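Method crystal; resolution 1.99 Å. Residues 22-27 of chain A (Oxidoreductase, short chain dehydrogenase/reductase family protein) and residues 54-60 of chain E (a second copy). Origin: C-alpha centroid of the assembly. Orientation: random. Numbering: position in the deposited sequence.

Chain A (22-27) PLDKWK
Chain E, residues 54-60: GRNAAAA

What backbones meet here? Residues 54-60 of chain E are a run of continuous α-helix, phi/psi close to -60/-45, with the N of Ala E58, Ala E59 and Ala E60 bonded to the O of Gly E54, Arg E55 and Asn E56 at 3.0, 2.8 and 2.8 Å. Chain A arrives extended at Pro A22 (-58/134), passes through Leu A23 (-85/-37) and Asp A24 (-142/80), then tightens into a 3-10 turn over Lys A25, Trp A26 and Lys A27, where a weak bond joins Lys A27 N to Asp A24 O at 3.3 Å. Asp A24 CA lies 6.5 Å from Asn E56 CA, and Trp A26 CA lies 6.5 Å from Ala E59 CA, so both chains advance in the same sense across the contact, which buries 294 Å² in total.

How does Arg E55 reach chain A? Gly E54 makes no contact, but the CA-to-CB bond of Arg E55 points toward chain A, and its chain extends with chi1 p (66°), chi2 t and chi3 t, chi4 at -121°. Its NE donates to Asp A24 OD2 at 2.8 Å, a hydrogen bond strengthened by opposite charge into a salt bridge. The carboxylate oxygen lies at the guanidinium edge, near its plane, where the N-H bonds point. Asp A24 (chi1 m, chi2 86°) starts sideways, yet its end comes nearer to the helix. The same OD2 accepts from Trp A26 NE1 at 3.0 Å, tying the indole to the salt bridge. Leu A23 (m, p) adds an apolar neighbour, its CD2 3.8 Å from Arg E55 NH2.

What does Asn E56 read on chain A? With chi1 m (-79°) and chi2 -88°, its amide ND2 donates to the backbone Leu A23 O at 2.8 Å, with an N-H...O angle of 139°. The other amide atom, OD1, sits at the edge of the Trp A26 ring, near its plane, 3.2 Å from CD1; a carbonyl oxygen there faces the slightly positive rim of the indole.

What does Ala E59 meet on chain A? Ala E57 and Ala E58 stay out of reach, but one turn beyond Arg E55 the methyl of Ala E59 points toward chain A. Trp A26, chi1 p (61°) and chi2 -88°, lays a face against it: CB is 3.5 Å from the centroid of the five-membered ring, 17° off the normal, a CH-pi contact, and 3.4 Å from Trp A26 CG.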

# COMPACT_ATOMS: atom_id res chain seq x y z
N PRO A 22 18.18 -12.93 23.51
CA PRO A 22 18.69 -14.28 23.26
C PRO A 22 18.68 -14.65 21.77
O PRO A 22 17.68 -14.43 21.11
CB PRO A 22 17.74 -15.20 24.04
CG PRO A 22 17.11 -14.30 25.08
CD PRO A 22 17.03 -12.94 24.43
N LEU A 23 19.79 -15.23 21.28
CA LEU A 23 20.01 -15.53 19.84
C LEU A 23 19.39 -16.88 19.47
O LEU A 23 18.86 -16.99 18.35
CB LEU A 23 21.52 -15.51 19.54
CG LEU A 23 22.08 -14.15 19.11
CD1 LEU A 23 21.91 -13.12 20.21
CD2 LEU A 23 23.54 -14.28 18.72
N ASP A 24 19.46 -17.87 20.38
CA ASP A 24 19.05 -19.27 20.11
C ASP A 24 18.34 -19.87 21.33
O ASP A 24 18.99 -20.64 22.07
CB ASP A 24 20.26 -20.12 19.69
CG ASP A 24 21.01 -19.56 18.50
OD1 ASP A 24 21.89 -18.69 18.71
OD2 ASP A 24 20.71 -19.98 17.36
N LYS A 25 17.06 -19.55 21.51
CA LYS A 25 16.20 -20.07 22.61
C LYS A 25 15.98 -21.58 22.43
O LYS A 25 15.82 -22.27 23.46
CB LYS A 25 14.86 -19.34 22.65
CG LYS A 25 14.94 -17.88 23.07
CD LYS A 25 13.58 -17.24 23.27
CE LYS A 25 13.67 -15.74 23.46
NZ LYS A 25 12.33 -15.13 23.67
N TRP A 26 15.96 -22.07 21.18
CA TRP A 26 15.77 -23.50 20.82
C TRP A 26 16.85 -24.38 21.47
O TRP A 26 16.60 -25.60 21.60
CB TRP A 26 15.73 -23.69 19.30
CG TRP A 26 16.98 -23.28 18.58
CD1 TRP A 26 17.27 -22.03 18.10
CD2 TRP A 26 18.10 -24.11 18.23
NE1 TRP A 26 18.49 -22.03 17.50
CE2 TRP A 26 19.03 -23.29 17.56
CE3 TRP A 26 18.41 -25.46 18.42
CZ2 TRP A 26 20.24 -23.78 17.08
CZ3 TRP A 26 19.61 -25.94 17.95
CH2 TRP A 26 20.51 -25.11 17.28
N LYS A 27 17.99 -23.80 21.86
CA LYS A 27 19.10 -24.53 22.53
C LYS A 27 18.71 -24.88 23.98
O LYS A 27 19.40 -25.74 24.57
CB LYS A 27 20.40 -23.71 22.48
CG LYS A 27 21.08 -23.67 21.12
CD LYS A 27 22.53 -24.12 21.15
CE LYS A 27 22.69 -25.56 21.59
NZ LYS A 27 24.07 -26.07 21.36
N GLY E 54 17.83 -17.46 10.04
CA GLY E 54 17.89 -18.75 9.32
C GLY E 54 17.82 -19.94 10.26
O GLY E 54 16.88 -20.75 10.11
N ARG E 55 18.77 -20.06 11.19
CA ARG E 55 18.94 -21.25 12.07
C ARG E 55 17.73 -21.39 13.01
O ARG E 55 17.31 -22.54 13.25
CB ARG E 55 20.25 -21.17 12.86
CG ARG E 55 20.35 -20.04 13.87
CD ARG E 55 21.79 -19.86 14.34
NE ARG E 55 21.95 -18.71 15.22
CZ ARG E 55 22.75 -17.66 15.01
NH1 ARG E 55 23.49 -17.58 13.92
NH2 ARG E 55 22.79 -16.69 15.90
N ASN E 56 17.18 -20.27 13.50
CA ASN E 56 16.03 -20.25 14.44
C ASN E 56 14.76 -20.70 13.71
O ASN E 56 14.01 -21.50 14.30
CB ASN E 56 15.87 -18.87 15.09
CG ASN E 56 16.86 -18.66 16.22
OD1 ASN E 56 16.58 -19.01 17.37
ND2 ASN E 56 18.01 -18.09 15.91
N ALA E 57 14.54 -20.20 12.49
CA ALA E 57 13.42 -20.60 11.60
C ALA E 57 13.49 -22.11 11.36
O ALA E 57 12.45 -22.78 11.50
CB ALA E 57 13.48 -19.82 10.31
N ALA E 58 14.68 -22.62 11.03
CA ALA E 58 14.97 -24.05 10.79
C ALA E 58 14.71 -24.86 12.07
O ALA E 58 14.05 -25.91 11.98
CB ALA E 58 16.40 -24.22 10.32
N ALA E 59 15.20 -24.37 13.22
CA ALA E 59 15.01 -25.00 14.55
C ALA E 59 13.52 -25.09 14.88
O ALA E 59 13.09 -26.13 15.43
CB ALA E 59 15.76 -24.22 15.60
N ALA E 60 12.75 -24.04 14.56
CA ALA E 60 11.28 -23.97 14.75
C ALA E 60 10.60 -25.05 13.89
O ALA E 60 9.85 -25.87 14.46
CB ALA E 60 10.78 -22.59 14.41